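Local coordinates for cytosolic IMP-GMP specific 5'-nucleotidase (Legionella pneumophila subsp. pneumophila, PDB 4OHF), which probably hydrolyses the 5'-phosphate of purine nucleoside monophosphates such as IMP and GMP, as a magnesium-dependent nucleotidase of the HAD superfamily, at residues M14-T27 with L291-D303. Residues are numbered along the deposited sequence; the frame is centred on the assembly and turned at random.
With MG (magnesium ion), chain J; PO4 (phosphate ion), chain H.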
loop_
_atom_site.group_PDB
_atom_site.type_symbol
_atom_site.label_atom_id
_atom_site.label_comp_id
_atom_site.label_asym_id
_atom_site.label_seq_id
_atom_site.Cartn_x
_atom_site.Cartn_y
_atom_site.Cartn_z
ATOM N N MET B 14 24.791 -23.344 17.677
ATOM C CA MET B 14 24.666 -24.519 16.813
ATOM C C MET B 14 24.241 -25.777 17.565
ATOM O O MET B 14 23.652 -26.685 16.979
ATOM C CB MET B 14 25.969 -24.793 16.059
ATOM C CG MET B 14 26.264 -23.830 14.921
ATOM S SD MET B 14 24.941 -23.655 13.695
ATOM C CE MET B 14 25.265 -25.051 12.628
ATOM N N ARG B 15 24.543 -25.823 18.859
ATOM C CA ARG B 15 24.192 -26.962 19.700
ATOM C C ARG B 15 22.685 -27.177 19.697
ATOM O O ARG B 15 22.216 -28.315 19.699
ATOM C CB ARG B 15 24.678 -26.719 21.136
ATOM C CG ARG B 15 24.189 -27.735 22.172
ATOM C CD ARG B 15 25.279 -28.719 22.589
ATOM N NE ARG B 15 26.461 -28.041 23.117
ATOM C CZ ARG B 15 27.534 -28.675 23.585
ATOM N NH1 ARG B 15 27.566 -30.003 23.595
ATOM N NH2 ARG B 15 28.582 -27.985 24.025
ATOM N N LYS B 16 21.935 -26.079 19.674
ATOM C CA LYS B 16 20.477 -26.143 19.693
ATOM C C LYS B 16 19.831 -26.229 18.317
ATOM O O LYS B 16 18.610 -26.143 18.191
ATOM C CB LYS B 16 19.904 -24.946 20.463
ATOM C CG LYS B 16 20.237 -24.939 21.956
ATOM C CD LYS B 16 19.475 -23.824 22.691
ATOM C CE LYS B 16 19.777 -23.789 24.202
ATOM N NZ LYS B 16 19.406 -25.061 24.916
ATOM N N ILE B 17 20.652 -26.394 17.288
ATOM C CA ILE B 17 20.151 -26.516 15.923
ATOM C C ILE B 17 20.038 -27.998 15.570
ATOM O O ILE B 17 21.031 -28.726 15.574
ATOM C CB ILE B 17 21.099 -25.820 14.911
ATOM C CG1 ILE B 17 21.000 -24.308 15.071
ATOM C CG2 ILE B 17 20.750 -26.229 13.480
ATOM C CD1 ILE B 17 19.613 -23.753 14.829
ATOM N N LYS B 18 18.829 -28.440 15.248
ATOM C CA LYS B 18 18.624 -29.844 14.936
ATOM C C LYS B 18 18.712 -30.181 13.452
ATOM O O LYS B 18 19.254 -31.220 13.068
ATOM C CB LYS B 18 17.281 -30.316 15.504
ATOM C CG LYS B 18 17.209 -30.340 17.020
ATOM C CD LYS B 18 15.822 -30.790 17.464
ATOM C CE LYS B 18 15.670 -30.818 18.984
ATOM N NZ LYS B 18 14.242 -31.096 19.369
ATOM N N LEU B 19 18.170 -29.311 12.614
ATOM C CA LEU B 19 18.208 -29.540 11.181
ATOM C C LEU B 19 18.876 -28.378 10.448
ATOM O O LEU B 19 18.641 -27.209 10.761
ATOM C CB LEU B 19 16.792 -29.733 10.636
ATOM C CG LEU B 19 15.996 -30.942 11.127
ATOM C CD1 LEU B 19 14.713 -30.479 11.803
ATOM C CD2 LEU B 19 15.663 -31.840 9.946
ATOM N N ILE B 20 19.731 -28.716 9.487
ATOM C CA ILE B 20 20.392 -27.720 8.664
ATOM C C ILE B 20 19.916 -27.890 7.216
ATOM O O ILE B 20 20.198 -28.899 6.571
ATOM C CB ILE B 20 21.917 -27.864 8.707
ATOM C CG1 ILE B 20 22.440 -27.450 10.075
ATOM C CG2 ILE B 20 22.538 -26.982 7.666
ATOM C CD1 ILE B 20 23.910 -27.706 10.254
ATOM N N GLY B 21 19.176 -26.901 6.729
ATOM C CA GLY B 21 18.674 -26.935 5.369
ATOM C C GLY B 21 19.658 -26.264 4.437
ATOM O O GLY B 21 20.046 -25.114 4.652
ATOM N N LEU B 22 20.067 -26.985 3.399
ATOM C CA LEU B 22 21.033 -26.444 2.453
ATOM C C LEU B 22 20.479 -26.184 1.070
ATOM O O LEU B 22 19.820 -27.035 0.481
ATOM C CB LEU B 22 22.237 -27.385 2.306
ATOM C CG LEU B 22 23.047 -27.732 3.557
ATOM C CD1 LEU B 22 24.086 -28.814 3.221
ATOM C CD2 LEU B 22 23.715 -26.477 4.096
ATOM N N ASP B 23 20.766 -24.993 0.568
ATOM C CA ASP B 23 20.407 -24.575 -0.777
ATOM C C ASP B 23 21.398 -25.390 -1.616
ATOM O O ASP B 23 22.533 -25.569 -1.202
ATOM C CB ASP B 23 20.674 -23.070 -0.883
ATOM C CG ASP B 23 20.706 -22.560 -2.307
ATOM O OD1 ASP B 23 21.578 -22.980 -3.091
ATOM O OD2 ASP B 23 19.859 -21.712 -2.639
ATOM N N MET B 24 20.995 -25.900 -2.773
ATOM C CA MET B 24 21.927 -26.698 -3.576
ATOM C C MET B 24 22.838 -25.918 -4.530
ATOM O O MET B 24 24.052 -25.858 -4.324
ATOM C CB MET B 24 21.184 -27.773 -4.371
ATOM C CG MET B 24 22.098 -28.564 -5.274
ATOM S SD MET B 24 21.293 -29.873 -6.249
ATOM C CE MET B 24 20.476 -28.926 -7.513
ATOM N N ASP B 25 22.271 -25.333 -5.577
ATOM C CA ASP B 25 23.077 -24.599 -6.539
ATOM C C ASP B 25 23.703 -23.333 -5.964
ATOM O O ASP B 25 23.008 -22.378 -5.649
ATOM C CB ASP B 25 22.242 -24.273 -7.782
ATOM C CG ASP B 25 21.829 -25.524 -8.555
ATOM O OD1 ASP B 25 22.712 -26.257 -9.053
ATOM O OD2 ASP B 25 20.614 -25.781 -8.658
ATOM N N HIS B 26 25.026 -23.361 -5.818
ATOM C CA HIS B 26 25.849 -22.263 -5.292
ATOM C C HIS B 26 26.072 -22.273 -3.784
ATOM O O HIS B 26 26.843 -21.459 -3.276
ATOM C CB HIS B 26 25.323 -20.891 -5.726
ATOM C CG HIS B 26 25.249 -20.719 -7.210
ATOM N ND1 HIS B 26 24.076 -20.862 -7.922
ATOM C CD2 HIS B 26 26.215 -20.473 -8.128
ATOM C CE1 HIS B 26 24.322 -20.715 -9.212
ATOM N NE2 HIS B 26 25.611 -20.476 -9.364
ATOM N N THR B 27 25.409 -23.171 -3.057
ATOM C CA THR B 27 25.651 -23.244 -1.622
ATOM C C THR B 27 26.336 -24.579 -1.366
ATOM O O THR B 27 27.544 -24.617 -1.138
ATOM C CB THR B 27 24.349 -23.125 -0.789
ATOM O OG1 THR B 27 23.768 -21.836 -0.998
ATOM C CG2 THR B 27 24.645 -23.283 0.699
ATOM N N LEU B 291 8.058 -32.275 11.448
ATOM C CA LEU B 291 9.296 -32.760 12.050
ATOM C C LEU B 291 9.230 -32.549 13.555
ATOM O O LEU B 291 10.158 -32.891 14.289
ATOM C CB LEU B 291 10.508 -32.034 11.473
ATOM C CG LEU B 291 11.176 -32.758 10.303
ATOM C CD1 LEU B 291 11.048 -31.945 9.033
ATOM C CD2 LEU B 291 12.624 -33.002 10.635
ATOM N N GLY B 292 8.118 -31.978 14.003
ATOM C CA GLY B 292 7.921 -31.722 15.416
ATOM C C GLY B 292 9.100 -31.050 16.093
ATOM O O GLY B 292 9.655 -31.581 17.056
ATOM N N VAL B 293 9.495 -29.887 15.584
ATOM C CA VAL B 293 10.597 -29.134 16.170
ATOM C C VAL B 293 10.263 -27.662 16.091
ATOM O O VAL B 293 9.284 -27.275 15.464
ATOM C CB VAL B 293 11.959 -29.347 15.428
ATOM C CG1 VAL B 293 12.381 -30.798 15.498
ATOM C CG2 VAL B 293 11.856 -28.868 13.984
ATOM N N GLY B 294 11.083 -26.848 16.744
ATOM C CA GLY B 294 10.873 -25.416 16.715
ATOM C C GLY B 294 11.582 -24.852 15.503
ATOM O O GLY B 294 12.663 -25.322 15.124
ATOM N N GLY B 295 10.968 -23.850 14.890
ATOM C CA GLY B 295 11.558 -23.230 13.720
ATOM C C GLY B 295 12.974 -22.760 13.971
ATOM O O GLY B 295 13.844 -22.903 13.114
ATOM N N ASP B 296 13.213 -22.204 15.155
ATOM C CA ASP B 296 14.533 -21.703 15.508
ATOM C C ASP B 296 15.544 -22.832 15.729
ATOM O O ASP B 296 16.699 -22.588 16.077
ATOM C CB ASP B 296 14.434 -20.802 16.749
ATOM C CG ASP B 296 13.997 -21.560 17.995
ATOM O OD1 ASP B 296 13.171 -22.486 17.869
ATOM O OD2 ASP B 296 14.465 -21.223 19.104
ATOM N N GLU B 297 15.103 -24.068 15.532
ATOM C CA GLU B 297 15.982 -25.217 15.682
ATOM C C GLU B 297 16.471 -25.659 14.296
ATOM O O GLU B 297 17.231 -26.621 14.157
ATOM C CB GLU B 297 15.241 -26.360 16.378
ATOM C CG GLU B 297 14.981 -26.119 17.853
ATOM C CD GLU B 297 14.245 -27.271 18.509
ATOM O OE1 GLU B 297 13.060 -27.496 18.170
ATOM O OE2 GLU B 297 14.857 -27.958 19.355
ATOM N N ILE B 298 16.014 -24.936 13.278
ATOM C CA ILE B 298 16.385 -25.191 11.889
ATOM C C ILE B 298 17.243 -24.040 11.344
ATOM O O ILE B 298 16.915 -22.868 11.523
ATOM C CB ILE B 298 15.132 -25.306 10.969
ATOM C CG1 ILE B 298 14.307 -26.531 11.349
ATOM C CG2 ILE B 298 15.552 -25.403 9.519
ATOM C CD1 ILE B 298 12.976 -26.584 10.670
ATOM N N LEU B 299 18.343 -24.389 10.691
ATOM C CA LEU B 299 19.202 -23.397 10.074
ATOM C C LEU B 299 19.200 -23.634 8.564
ATOM O O LEU B 299 19.531 -24.727 8.094
ATOM C CB LEU B 299 20.643 -23.501 10.591
ATOM C CG LEU B 299 21.619 -22.622 9.791
ATOM C CD1 LEU B 299 21.178 -21.164 9.827
ATOM C CD2 LEU B 299 23.003 -22.780 10.352
ATOM N N TYR B 300 18.802 -22.615 7.812
ATOM C CA TYR B 300 18.804 -22.699 6.366
ATOM C C TYR B 300 19.971 -21.849 5.859
ATOM O O TYR B 300 20.162 -20.715 6.303
ATOM C CB TYR B 300 17.488 -22.179 5.789
ATOM C CG TYR B 300 17.568 -21.872 4.306
ATOM C CD1 TYR B 300 17.614 -20.557 3.848
ATOM C CD2 TYR B 300 17.656 -22.895 3.370
ATOM C CE1 TYR B 300 17.749 -20.271 2.486
ATOM C CE2 TYR B 300 17.795 -22.626 2.013
ATOM C CZ TYR B 300 17.844 -21.314 1.570
ATOM O OH TYR B 300 18.009 -21.056 0.221
ATOM N N ILE B 301 20.757 -22.409 4.947
ATOM C CA ILE B 301 21.889 -21.689 4.391
ATOM C C ILE B 301 21.727 -21.513 2.895
ATOM O O ILE B 301 21.594 -22.502 2.162
ATOM C CB ILE B 301 23.215 -22.427 4.642
ATOM C CG1 ILE B 301 23.352 -22.741 6.134
ATOM C CG2 ILE B 301 24.382 -21.556 4.173
ATOM C CD1 ILE B 301 24.558 -23.560 6.492
ATOM N N GLY B 302 21.737 -20.255 2.451
ATOM C CA GLY B 302 21.597 -19.937 1.037
ATOM C C GLY B 302 22.783 -19.136 0.509
ATOM O O GLY B 302 23.749 -18.883 1.246
ATOM N N ASP B 303 22.716 -18.730 -0.758
ATOM C CA ASP B 303 23.793 -17.960 -1.372
ATOM C C ASP B 303 23.374 -16.560 -1.798
ATOM O O ASP B 303 24.218 -15.725 -2.090
ATOM C CB ASP B 303 24.362 -18.704 -2.578
ATOM C CG ASP B 303 23.285 -19.310 -3.441
ATOM O OD1 ASP B 303 22.892 -20.457 -3.178
ATOM O OD2 ASP B 303 22.815 -18.641 -4.371
HETATM MG MG MG J . 21.451 -21.367 -4.583
HETATM P P PO4 H . 18.993 -23.762 -5.722
HETATM O O1 PO4 H . 18.628 -23.838 -7.162
HETATM O O2 PO4 H . 19.993 -22.695 -5.510
HETATM O O3 PO4 H . 19.565 -25.065 -5.286
HETATM O O4 PO4 H . 17.781 -23.445 -4.925
HETATM O O HOH W 1 13.789 -29.931 21.544
HETATM O O HOH W 2 20.194 -19.009 -2.083
HETATM O O HOH W 3 20.299 -20.188 -5.855
#
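Asp23 turns its carboxylate anti to the backbone N (chi1 164°), while Asp303 holds CG between its backbone N and carbonyl carbon (chi1 43°); the two acids thereby meet on one magnesium ion. Asp23 binds it through both oxygens, OD1 at 2.2 Å and OD2 at 2.5 Å, and Asp303 through OD1 alone, also at 2.2 Å. The backbone O of Asp25, a water and O2 of a phosphate ion, probably from the crystallisation liquor, complete the shell. Thr27 OG1 donates to the anti lone pair of that same Asp303 OD1 (2.7 Å), fixing the carboxylate from the second shell. Asp25 N gives phosphate O3 a hydrogen bond of 2.7 Å. As in HAD enzymes, Asp23 and Asp303 sit just past neighbouring parallel strands; Asp23 to Thr27 fits the DxDxT motif.

Behind the metal, strands 19-22 and 298-302 run parallel, 19° apart, zipped by backbone bonds from Glu297 O, which accepts from both Lys18 N and Leu19 N, through to Asp23 N on Ile301 O. Ile20 CG2 and Leu22 CD2 pack on Ile301 CD1 on one face; on the other, Tyr300 CD2 lies 3.5 Å from Gly21 O. At the far end Leu19 CD2 meets Leu291 CD2 tip to tip, and extended Lys18 runs beside Glu297 in a salt bridge, Lys18 NZ to Glu297 OE2 3.2 Å, with a water bridging both. Glu297 OE1 accepts from Gly294 N through its anti lone pair.

Both strands are central in the mixed sheet: strand 204-208 flanks 19-22, strand 319-323 flanks 298-302, and helix 213-224 packs against Met24 and Asp25.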